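Local atomic coordinates of chitinase (Paenibacillus sp. FPU-7, PDB entry 5GZT), a protein that probably cleaves internal beta-1,4 linkages between N-acetylglucosamine units in chitin and chitodextrins, with two catalytic modules of glycoside hydrolase family 18. Residues V287-D292 and A349-L354; A794-R797 and K802-K805; S846-V851 and G934-L939; H1034-Q1039 and Y1067-A1072. One frame throughout, in Å; residues are numbered along the deposited sequence.

In the fold
Two family 18 modules supply the four cases. Contacts 2 and 3 belong to the barrel of the second module and share its sheet: strands 790-799 and 848-854 are neighbours, and Ala796 CB packs 3.8 Å from Val851 CG2. Contact 2 is backbone pairing in a largely buried hairpin; contact 3 pairs a buried leucine-glutamate packing with a more exposed, water-bridged lysine and tyrosine. Contact 4, partly buried, lies in a small antiparallel subdomain of the same module and rests on stacked rings. Contact 1, mostly buried, belongs to the first module and is largely apolar, with a water bridge at one end, yet its centre is only about 16 Å from that of contact 4.

Contact 1 of 4, residues V287-D292 and A349-L354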
# COMPACT_ATOMS: atom_id res chain seq x y z
N VAL B 287 -4.52 -13.45 13.56
CA VAL B 287 -5.02 -14.50 12.69
C VAL B 287 -3.86 -15.47 12.48
O VAL B 287 -2.64 -15.06 12.37
CB VAL B 287 -5.53 -13.89 11.34
CG1 VAL B 287 -5.89 -14.95 10.31
CG2 VAL B 287 -6.71 -12.97 11.62
N ASP B 288 -4.22 -16.74 12.41
CA ASP B 288 -3.24 -17.78 12.13
C ASP B 288 -3.13 -17.92 10.67
O ASP B 288 -3.94 -18.57 10.04
CB ASP B 288 -3.64 -19.08 12.84
CG ASP B 288 -2.66 -20.22 12.58
OD1 ASP B 288 -1.87 -20.23 11.59
OD2 ASP B 288 -2.72 -21.11 13.40
N TRP B 289 -2.13 -17.24 10.09
CA TRP B 289 -2.07 -17.13 8.67
C TRP B 289 -1.74 -18.43 8.00
O TRP B 289 -2.12 -18.60 6.84
CB TRP B 289 -1.14 -15.99 8.21
CG TRP B 289 -1.82 -14.72 8.49
CD1 TRP B 289 -1.54 -13.83 9.46
CD2 TRP B 289 -2.98 -14.24 7.83
NE1 TRP B 289 -2.46 -12.83 9.46
CE2 TRP B 289 -3.36 -13.05 8.46
CE3 TRP B 289 -3.75 -14.72 6.75
CZ2 TRP B 289 -4.47 -12.30 8.06
CZ3 TRP B 289 -4.84 -13.97 6.33
CH2 TRP B 289 -5.19 -12.76 7.00
N ALA B 290 -1.09 -19.38 8.70
CA ALA B 290 -0.77 -20.64 8.05
C ALA B 290 -2.03 -21.47 7.90
O ALA B 290 -2.19 -22.11 6.85
CB ALA B 290 0.32 -21.41 8.81
N LYS B 291 -2.91 -21.48 8.91
CA LYS B 291 -4.23 -22.20 8.77
C LYS B 291 -5.33 -21.42 7.98
O LYS B 291 -6.46 -21.90 7.84
CB LYS B 291 -4.89 -22.40 10.11
CG LYS B 291 -4.25 -23.27 11.17
CD LYS B 291 -5.17 -23.10 12.42
CE LYS B 291 -4.90 -24.06 13.58
NZ LYS B 291 -3.50 -23.88 14.05
N ASP B 292 -5.08 -20.19 7.59
CA ASP B 292 -6.19 -19.33 7.06
C ASP B 292 -6.65 -19.93 5.74
O ASP B 292 -5.82 -20.39 4.94
CB ASP B 292 -5.71 -17.91 6.84
CG ASP B 292 -6.61 -17.11 5.96
OD1 ASP B 292 -7.73 -16.76 6.39
OD2 ASP B 292 -6.19 -16.85 4.82
N ALA B 349 6.60 -16.05 8.81
CA ALA B 349 7.15 -16.87 7.72
C ALA B 349 6.21 -16.96 6.54
O ALA B 349 6.65 -16.82 5.39
CB ALA B 349 7.50 -18.28 8.22
N TYR B 350 4.91 -17.15 6.80
CA TYR B 350 3.90 -17.28 5.73
C TYR B 350 3.80 -15.99 4.91
O TYR B 350 3.68 -16.05 3.69
CB TYR B 350 2.51 -17.70 6.29
CG TYR B 350 1.42 -17.56 5.26
CD1 TYR B 350 1.11 -18.61 4.37
CD2 TYR B 350 0.69 -16.37 5.17
CE1 TYR B 350 0.10 -18.46 3.40
CE2 TYR B 350 -0.31 -16.23 4.21
CZ TYR B 350 -0.59 -17.27 3.34
OH TYR B 350 -1.58 -17.08 2.41
N LEU B 351 3.88 -14.86 5.59
CA LEU B 351 3.68 -13.54 4.99
C LEU B 351 4.84 -13.06 4.10
O LEU B 351 4.62 -12.56 2.96
CB LEU B 351 3.36 -12.48 6.07
CG LEU B 351 2.02 -12.73 6.84
CD1 LEU B 351 1.97 -11.86 8.07
CD2 LEU B 351 0.78 -12.50 5.98
N THR B 352 6.08 -13.25 4.59
CA THR B 352 7.25 -12.95 3.75
C THR B 352 7.30 -13.90 2.56
O THR B 352 7.72 -13.51 1.51
CB THR B 352 8.55 -12.99 4.53
OG1 THR B 352 8.61 -14.25 5.18
CG2 THR B 352 8.54 -11.86 5.61
N GLY B 353 6.79 -15.11 2.75
CA GLY B 353 6.66 -16.11 1.70
C GLY B 353 5.73 -15.70 0.58
O GLY B 353 5.79 -16.29 -0.48
N LEU B 354 4.89 -14.68 0.79
CA LEU B 354 4.02 -14.17 -0.27
C LEU B 354 4.78 -13.38 -1.31
O LEU B 354 4.23 -13.11 -2.38
CB LEU B 354 2.88 -13.29 0.27
CG LEU B 354 1.93 -13.99 1.23
CD1 LEU B 354 1.07 -12.91 1.86
CD2 LEU B 354 1.14 -15.06 0.51
O HOH W 1 -4.01 -17.23 3.65
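Trp289 and Tyr350 are brought together by different first torsions. In Trp289 the indole swings beside its own backbone N, with CG anti to the carbonyl carbon (chi1 -73°), whereas Tyr350 sends its ring out from helix 344-352 with CG anti to the backbone N (chi1 168°). The result is a close apolar meeting in which Trp289 CB lies 3.6 Å from Tyr350 CD2. The phenol ring also lies beneath a backbone oxygen, for Trp289 O stands 3.8 Å above its plane and over its centre. Leu351, one residue further along the helix, brings CD2 toward the rim of one indole face, 4.2 Å from Trp289 CG. Val287 CG1 sits over the centre of the opposite face, so both faces of the indole have an aliphatic neighbour, and its NE1 is bonded to Pro284 O. A water forms a bridge at the polar end: it donates to Asp292 OD2 at 2.5 Å and is 2.7 Å from Tyr350 OH. The loop that presents the tryptophan is shaped by Asp288, whose OD1 accepts from Lys291 N at 3.1 Å in an Asx motif, while OD2 forms a salt bridge with Lys291 NZ. This is packing of a family 18 TIM barrel, where the loop leaving strand 264-284 meets a helix that follows strand 303-312 and precedes strand 362-368 in the chain.

Contact 2 of 4, residues A794-R797 and K802-K805; sequences AFAR and KVVK
Arg797 and Val804 face each other as an antiparallel hydrogen-bonded pair, and both side chains emerge on the same face of the hairpin. Their backbones exchange two nearly straight bonds: Arg797 N gives to Val804 O at 2.9 Å, and Val804 N returns one to Arg797 O at 2.8 Å. With CG1 of the valine anti to the carbonyl carbon (chi1 -60°), CG2 falls between the backbone N and the carbonyl carbon, which leaves Val804 CG2 3.5 Å from Arg797 O and 4.2 Å from Arg797 CB. The arginine does not follow it; its chain bends away, and the guanidinium goes to Asp809 and Gly854 O and makes a cation-pi contact with Trp812. Beside this pair, Ala796 CB meets Val803 CG1 at 3.8 Å, a small apolar touch alongside the backbone bonds. Val803 CA adds a CA-H...O contact of 3.3 Å to Arg797 O, which therefore receives both a strong and a weak donor. The short strand segments are far from exactly antiparallel, their directions differing by 132°. Earlier in the strand, a cis peptide precedes Phe795, and Ala794 CB lies over the centre of its ring. Strand 790-799 runs between barrel strands 765-771 and 848-854, while 802-805 is an antiparallel extension, with Val803 packed against Leu874, Ala878 and Phe881 of helix 868-884.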
# COMPACT_ATOMS: atom_id res chain seq x y z
N ALA B 794 -17.59 -40.47 -29.43
CA ALA B 794 -16.18 -40.25 -29.62
C ALA B 794 -15.54 -41.52 -30.25
O ALA B 794 -15.70 -42.57 -29.68
CB ALA B 794 -15.58 -40.03 -28.25
N PHE B 795 -14.96 -41.50 -31.45
CA PHE B 795 -14.92 -40.35 -32.33
C PHE B 795 -14.96 -40.87 -33.75
O PHE B 795 -14.72 -42.05 -33.99
CB PHE B 795 -13.66 -39.57 -32.20
CG PHE B 795 -13.42 -38.88 -30.88
CD1 PHE B 795 -13.94 -37.63 -30.65
CD2 PHE B 795 -12.45 -39.39 -29.98
CE1 PHE B 795 -13.68 -36.96 -29.45
CE2 PHE B 795 -12.17 -38.71 -28.80
CZ PHE B 795 -12.79 -37.47 -28.52
N ALA B 796 -15.29 -39.97 -34.70
CA ALA B 796 -14.92 -40.11 -36.10
C ALA B 796 -13.62 -39.35 -36.33
O ALA B 796 -13.24 -38.51 -35.52
CB ALA B 796 -16.02 -39.61 -36.99
N ARG B 797 -12.92 -39.65 -37.39
CA ARG B 797 -11.60 -39.07 -37.66
C ARG B 797 -11.55 -38.61 -39.06
O ARG B 797 -12.55 -38.81 -39.81
CB ARG B 797 -10.48 -40.11 -37.40
CG ARG B 797 -10.40 -40.51 -35.91
CD ARG B 797 -9.66 -39.40 -35.24
NE ARG B 797 -9.91 -39.24 -33.83
CZ ARG B 797 -9.12 -39.63 -32.83
NH1 ARG B 797 -8.08 -40.42 -33.00
NH2 ARG B 797 -9.44 -39.26 -31.61
N LYS B 802 -11.63 -36.75 -45.61
CA LYS B 802 -12.92 -37.42 -45.59
C LYS B 802 -13.10 -37.85 -44.13
O LYS B 802 -12.14 -38.04 -43.42
CB LYS B 802 -12.96 -38.62 -46.58
CG LYS B 802 -12.79 -38.06 -47.99
CD LYS B 802 -12.97 -39.08 -49.07
CE LYS B 802 -13.24 -38.39 -50.46
NZ LYS B 802 -13.76 -36.95 -50.55
N VAL B 803 -14.34 -37.95 -43.70
CA VAL B 803 -14.63 -38.36 -42.38
C VAL B 803 -14.77 -39.88 -42.36
O VAL B 803 -15.53 -40.43 -43.17
CB VAL B 803 -15.91 -37.67 -41.87
CG1 VAL B 803 -16.32 -38.26 -40.55
CG2 VAL B 803 -15.64 -36.20 -41.75
N VAL B 804 -14.06 -40.52 -41.45
CA VAL B 804 -13.93 -41.99 -41.41
C VAL B 804 -14.09 -42.49 -40.00
O VAL B 804 -14.11 -41.71 -39.06
CB VAL B 804 -12.58 -42.42 -41.94
CG1 VAL B 804 -12.44 -41.94 -43.36
CG2 VAL B 804 -11.46 -41.87 -41.09
N LYS B 805 -14.34 -43.78 -39.85
CA LYS B 805 -14.34 -44.40 -38.53
C LYS B 805 -12.96 -44.36 -37.92
O LYS B 805 -11.94 -44.34 -38.64
CB LYS B 805 -14.81 -45.82 -38.60
CG LYS B 805 -16.26 -46.00 -38.98
CD LYS B 805 -16.56 -47.48 -39.36
CE LYS B 805 -18.05 -47.74 -39.47
NZ LYS B 805 -18.37 -49.10 -40.04

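Contact 3 of 4, residues S846-V851 and G934-L939. With PO4 (phosphate ion), chain D.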
# COMPACT_ATOMS: atom_id res chain seq x y z
N SER B 846 -36.66 -38.40 -27.57
CA SER B 846 -36.11 -37.03 -27.59
C SER B 846 -34.54 -37.00 -27.50
O SER B 846 -33.92 -35.94 -27.72
CB SER B 846 -36.82 -36.22 -26.48
OG SER B 846 -36.31 -36.62 -25.24
N LEU B 847 -33.88 -38.13 -27.23
CA LEU B 847 -32.42 -38.16 -27.20
C LEU B 847 -31.83 -37.64 -28.51
O LEU B 847 -32.31 -38.02 -29.56
CB LEU B 847 -31.95 -39.56 -26.98
CG LEU B 847 -30.45 -39.80 -26.90
CD1 LEU B 847 -29.81 -39.07 -25.72
CD2 LEU B 847 -30.23 -41.27 -26.73
N LYS B 848 -30.82 -36.80 -28.43
CA LYS B 848 -29.95 -36.44 -29.56
C LYS B 848 -28.59 -37.08 -29.46
O LYS B 848 -27.92 -36.99 -28.45
CB LYS B 848 -29.92 -34.89 -29.69
CG LYS B 848 -31.37 -34.42 -30.00
CD LYS B 848 -31.57 -32.95 -30.12
CE LYS B 848 -32.75 -32.57 -31.07
NZ LYS B 848 -32.27 -31.51 -32.07
N VAL B 849 -28.17 -37.72 -30.54
CA VAL B 849 -26.87 -38.35 -30.63
C VAL B 849 -26.09 -37.69 -31.76
O VAL B 849 -26.48 -37.82 -32.91
CB VAL B 849 -27.05 -39.83 -30.94
CG1 VAL B 849 -25.73 -40.51 -30.84
CG2 VAL B 849 -28.04 -40.46 -29.97
N LEU B 850 -24.95 -37.10 -31.43
CA LEU B 850 -24.14 -36.39 -32.37
C LEU B 850 -22.86 -37.21 -32.56
O LEU B 850 -22.42 -37.96 -31.68
CB LEU B 850 -23.75 -35.01 -31.86
CG LEU B 850 -24.82 -33.92 -31.82
CD1 LEU B 850 -25.52 -34.02 -30.49
CD2 LEU B 850 -24.11 -32.58 -31.91
N VAL B 851 -22.26 -37.06 -33.71
CA VAL B 851 -20.92 -37.61 -33.94
C VAL B 851 -19.89 -36.56 -33.64
O VAL B 851 -19.98 -35.46 -34.16
CB VAL B 851 -20.78 -38.20 -35.38
CG1 VAL B 851 -21.05 -37.18 -36.52
CG2 VAL B 851 -19.39 -38.73 -35.59
N GLY B 934 -36.54 -32.56 -43.37
CA GLY B 934 -37.64 -32.33 -42.41
C GLY B 934 -37.23 -32.35 -40.95
O GLY B 934 -37.98 -32.85 -40.10
N LYS B 935 -36.04 -31.82 -40.62
CA LYS B 935 -35.60 -31.86 -39.22
C LYS B 935 -34.44 -30.89 -38.97
O LYS B 935 -33.98 -30.25 -39.87
CB LYS B 935 -35.24 -33.28 -38.76
CG LYS B 935 -33.90 -33.89 -39.09
CD LYS B 935 -33.77 -35.37 -38.62
CE LYS B 935 -32.88 -35.60 -37.35
NZ LYS B 935 -32.01 -36.88 -37.24
N TYR B 936 -34.01 -30.81 -37.73
CA TYR B 936 -32.99 -29.84 -37.35
C TYR B 936 -31.77 -30.66 -36.99
O TYR B 936 -31.89 -31.63 -36.17
CB TYR B 936 -33.45 -29.01 -36.14
CG TYR B 936 -32.29 -28.08 -35.73
CD1 TYR B 936 -32.01 -26.92 -36.50
CD2 TYR B 936 -31.52 -28.37 -34.63
CE1 TYR B 936 -30.96 -26.06 -36.19
CE2 TYR B 936 -30.45 -27.51 -34.25
CZ TYR B 936 -30.16 -26.39 -35.06
OH TYR B 936 -29.14 -25.59 -34.73
N TYR B 937 -30.60 -30.26 -37.52
CA TYR B 937 -29.35 -30.86 -37.11
C TYR B 937 -28.49 -29.86 -36.32
O TYR B 937 -28.33 -28.72 -36.72
CB TYR B 937 -28.54 -31.33 -38.34
CG TYR B 937 -29.30 -32.43 -39.11
CD1 TYR B 937 -29.26 -33.77 -38.67
CD2 TYR B 937 -29.92 -32.16 -40.31
CE1 TYR B 937 -29.88 -34.79 -39.36
CE2 TYR B 937 -30.63 -33.21 -40.99
CZ TYR B 937 -30.56 -34.53 -40.53
OH TYR B 937 -31.26 -35.61 -41.17
N GLU B 938 -27.93 -30.33 -35.20
CA GLU B 938 -27.08 -29.51 -34.34
C GLU B 938 -25.69 -29.48 -34.88
O GLU B 938 -25.22 -30.45 -35.51
CB GLU B 938 -27.01 -30.10 -32.89
CG GLU B 938 -28.29 -29.96 -32.07
CD GLU B 938 -28.11 -30.39 -30.62
OE1 GLU B 938 -27.06 -30.92 -30.27
OE2 GLU B 938 -29.07 -30.12 -29.81
N LEU B 939 -25.01 -28.40 -34.58
CA LEU B 939 -23.56 -28.25 -34.74
C LEU B 939 -22.97 -27.73 -33.42
O LEU B 939 -23.45 -26.70 -32.93
CB LEU B 939 -23.26 -27.28 -35.86
CG LEU B 939 -21.78 -26.98 -36.16
CD1 LEU B 939 -21.12 -28.24 -36.68
CD2 LEU B 939 -21.62 -25.90 -37.22
P PO4 D . -30.37 -38.84 -40.18
O1 PO4 D . -28.89 -38.52 -39.88
O2 PO4 D . -30.33 -38.95 -41.66
O3 PO4 D . -30.69 -40.06 -39.47
O4 PO4 D . -31.29 -37.66 -39.80
O HOH W 2 -30.74 -32.62 -34.04
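The ring of Tyr936 is met at its edge, near its plane, by the ammonium of Lys848, whose NZ is 4.1 Å from Tyr936 CD2; the two side chains cross at about a right angle. On the neighbouring Tyr937 ring, Lys935 CG lies over one face, offset toward the rim, and a phosphate oxygen, O4, approaches in plane at the edge. That oxygen takes a very short bond of 2.5 Å from Tyr937 OH and a second of 2.8 Å from Lys935 NZ. The ion, probably from the crystallisation liquor, is also hydrogen-bonded to His883 ND1. A phenylalanine in place of Tyr937 would probably leave O4 held by the lysine without its phenolic donor, and the phosphate freer to shift. The backbones belong to the parallel TIM barrel, in which strand 889-893 separates strands 848-854 and 938-943, so these two strands, next but one in the barrel, meet here through side chains. Glu938 runs extended beyond CG (chi2 -172°), which carries its carboxylate across to Leu850: Leu850 CD1 comes 3.5 Å from Glu938 OE1, and Leu850 CD2 lies 3.9 Å from Glu938 CB. The buried carboxylate is satisfied elsewhere, OE1 by Tyr964 OH and OE2 by His790 NE2. Lys848 NZ stays 4.2 Å from Glu938 OE2, beyond a salt bridge, and donates a hydrogen bond instead to a water, 2.7 Å from NZ, which in turn donates to Tyr936 O.

Contact 4 of 4, residues H1034-Q1039 and Y1067-A1072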
# COMPACT_ATOMS: atom_id res chain seq x y z
N HIS B 1034 -2.87 -31.15 3.96
CA HIS B 1034 -3.24 -32.36 3.26
C HIS B 1034 -2.80 -32.36 1.80
O HIS B 1034 -3.49 -32.88 0.95
CB HIS B 1034 -4.74 -32.59 3.36
CG HIS B 1034 -5.29 -32.34 4.72
ND1 HIS B 1034 -4.95 -33.09 5.82
CD2 HIS B 1034 -6.18 -31.41 5.16
CE1 HIS B 1034 -5.59 -32.64 6.88
NE2 HIS B 1034 -6.36 -31.63 6.51
N GLY B 1035 -1.63 -31.80 1.51
CA GLY B 1035 -1.06 -31.81 0.16
C GLY B 1035 -1.58 -30.75 -0.82
O GLY B 1035 -1.06 -30.66 -1.93
N LEU B 1036 -2.51 -29.89 -0.38
CA LEU B 1036 -3.17 -28.94 -1.27
C LEU B 1036 -2.32 -27.72 -1.51
O LEU B 1036 -1.97 -27.03 -0.56
CB LEU B 1036 -4.50 -28.50 -0.67
CG LEU B 1036 -5.31 -27.46 -1.48
CD1 LEU B 1036 -5.67 -28.06 -2.83
CD2 LEU B 1036 -6.56 -27.06 -0.66
N PHE B 1037 -2.01 -27.45 -2.76
CA PHE B 1037 -1.16 -26.32 -3.18
C PHE B 1037 0.25 -26.45 -2.55
O PHE B 1037 0.81 -25.45 -2.06
CB PHE B 1037 -1.78 -24.92 -2.91
CG PHE B 1037 -3.20 -24.75 -3.44
CD1 PHE B 1037 -3.50 -25.00 -4.81
CD2 PHE B 1037 -4.23 -24.29 -2.62
CE1 PHE B 1037 -4.80 -24.82 -5.29
CE2 PHE B 1037 -5.53 -24.11 -3.11
CZ PHE B 1037 -5.81 -24.41 -4.42
N GLN B 1038 0.79 -27.67 -2.58
CA GLN B 1038 2.15 -27.98 -2.11
C GLN B 1038 3.09 -28.27 -3.27
O GLN B 1038 2.70 -28.86 -4.28
CB GLN B 1038 2.12 -29.17 -1.14
CG GLN B 1038 1.35 -28.85 0.15
CD GLN B 1038 1.79 -27.55 0.82
OE1 GLN B 1038 2.96 -27.35 1.10
NE2 GLN B 1038 0.84 -26.67 1.07
N GLN B 1039 4.32 -27.78 -3.15
CA GLN B 1039 5.39 -28.19 -4.06
C GLN B 1039 5.62 -29.72 -3.91
O GLN B 1039 5.57 -30.27 -2.81
CB GLN B 1039 6.62 -27.35 -3.77
CG GLN B 1039 7.81 -27.62 -4.67
CD GLN B 1039 7.52 -27.34 -6.14
OE1 GLN B 1039 7.01 -26.26 -6.50
NE2 GLN B 1039 7.86 -28.30 -7.01
N TYR B 1067 -10.79 -34.86 1.33
CA TYR B 1067 -10.91 -33.49 1.80
C TYR B 1067 -11.79 -32.64 0.81
O TYR B 1067 -12.15 -33.11 -0.29
CB TYR B 1067 -9.52 -32.90 1.97
CG TYR B 1067 -8.70 -33.66 3.03
CD1 TYR B 1067 -9.00 -33.55 4.42
CD2 TYR B 1067 -7.69 -34.56 2.64
CE1 TYR B 1067 -8.26 -34.28 5.36
CE2 TYR B 1067 -6.94 -35.26 3.58
CZ TYR B 1067 -7.22 -35.11 4.93
OH TYR B 1067 -6.46 -35.81 5.80
N TRP B 1068 -12.12 -31.42 1.24
CA TRP B 1068 -13.01 -30.56 0.54
C TRP B 1068 -12.51 -29.14 0.59
O TRP B 1068 -12.44 -28.59 1.67
CB TRP B 1068 -14.37 -30.70 1.17
CG TRP B 1068 -15.44 -29.87 0.40
CD1 TRP B 1068 -15.99 -28.67 0.79
CD2 TRP B 1068 -16.01 -30.16 -0.89
NE1 TRP B 1068 -16.89 -28.24 -0.14
CE2 TRP B 1068 -16.93 -29.12 -1.18
CE3 TRP B 1068 -15.90 -31.22 -1.80
CZ2 TRP B 1068 -17.74 -29.12 -2.35
CZ3 TRP B 1068 -16.71 -31.18 -3.01
CH2 TRP B 1068 -17.60 -30.15 -3.24
N ASP B 1069 -12.11 -28.56 -0.54
CA ASP B 1069 -11.85 -27.11 -0.64
C ASP B 1069 -13.16 -26.36 -0.84
O ASP B 1069 -13.76 -26.32 -1.93
CB ASP B 1069 -10.83 -26.78 -1.71
CG ASP B 1069 -10.49 -25.33 -1.77
OD1 ASP B 1069 -11.29 -24.48 -1.29
OD2 ASP B 1069 -9.45 -25.00 -2.38
N ASN B 1070 -13.64 -25.75 0.25
CA ASN B 1070 -14.98 -25.21 0.22
C ASN B 1070 -15.05 -23.97 -0.62
O ASN B 1070 -16.09 -23.65 -1.10
CB ASN B 1070 -15.52 -24.94 1.63
CG ASN B 1070 -17.04 -24.80 1.61
OD1 ASN B 1070 -17.77 -25.74 1.25
ND2 ASN B 1070 -17.51 -23.59 1.90
N SER B 1071 -13.95 -23.23 -0.76
CA SER B 1071 -14.02 -22.06 -1.57
C SER B 1071 -14.07 -22.53 -3.06
O SER B 1071 -14.79 -21.93 -3.85
CB SER B 1071 -12.87 -21.05 -1.31
OG SER B 1071 -11.65 -21.55 -1.70
N ALA B 1072 -13.35 -23.61 -3.38
CA ALA B 1072 -13.31 -24.17 -4.77
C ALA B 1072 -14.50 -25.04 -5.12
O ALA B 1072 -14.77 -25.25 -6.30
CB ALA B 1072 -12.02 -24.95 -5.01
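His1034 and Tyr1067 lie face to face, ring centroids 3.7 Å apart and planes only 12° from parallel. The tyrosine is on strand 1065-1069, at the edge of a small antiparallel sheet inserted between barrel strands 1015-1020 and 1110-1114, consistent with the insertion subdomain found in many family 18 chitinases. Tyr1067 CE1 stands over the centre of the imidazole and His1034 CG over that of the phenol, while His1034 CB makes a CH-pi contact 3.8 Å from the phenol centroid. An alanine in place of Tyr1067 removes the ring under the imidazole, which would probably open a gap there and leave His1034 freer to turn. Further along, Asp1069 OD2 is approached by Leu1036 CD2 at 3.9 Å and by Phe1037 CE2 at 4.1 Å. These apolar groups come from a type II turn, Gly1035 to Gln1038, where Leu1036 CD1 lies over the centre of the phenyl ring and Gln1038 NE2 donates to Leu1036 O. In Asp1069 CB already points to the loop, and with CG anti to the backbone N (chi1 -177°) the carboxylate extends further toward it; OD2 is bonded to Ser989 OG and His982 NE2. Its other oxygen organises the chain beyond the strand as an Asx motif: Ala1072 N reaches Asp1069 OD1 from above the carboxylate plane at 3.1 Å. Ser1071 OG, 3.0 Å from Asp1069 OD1, donates to the syn lone pair of that oxygen.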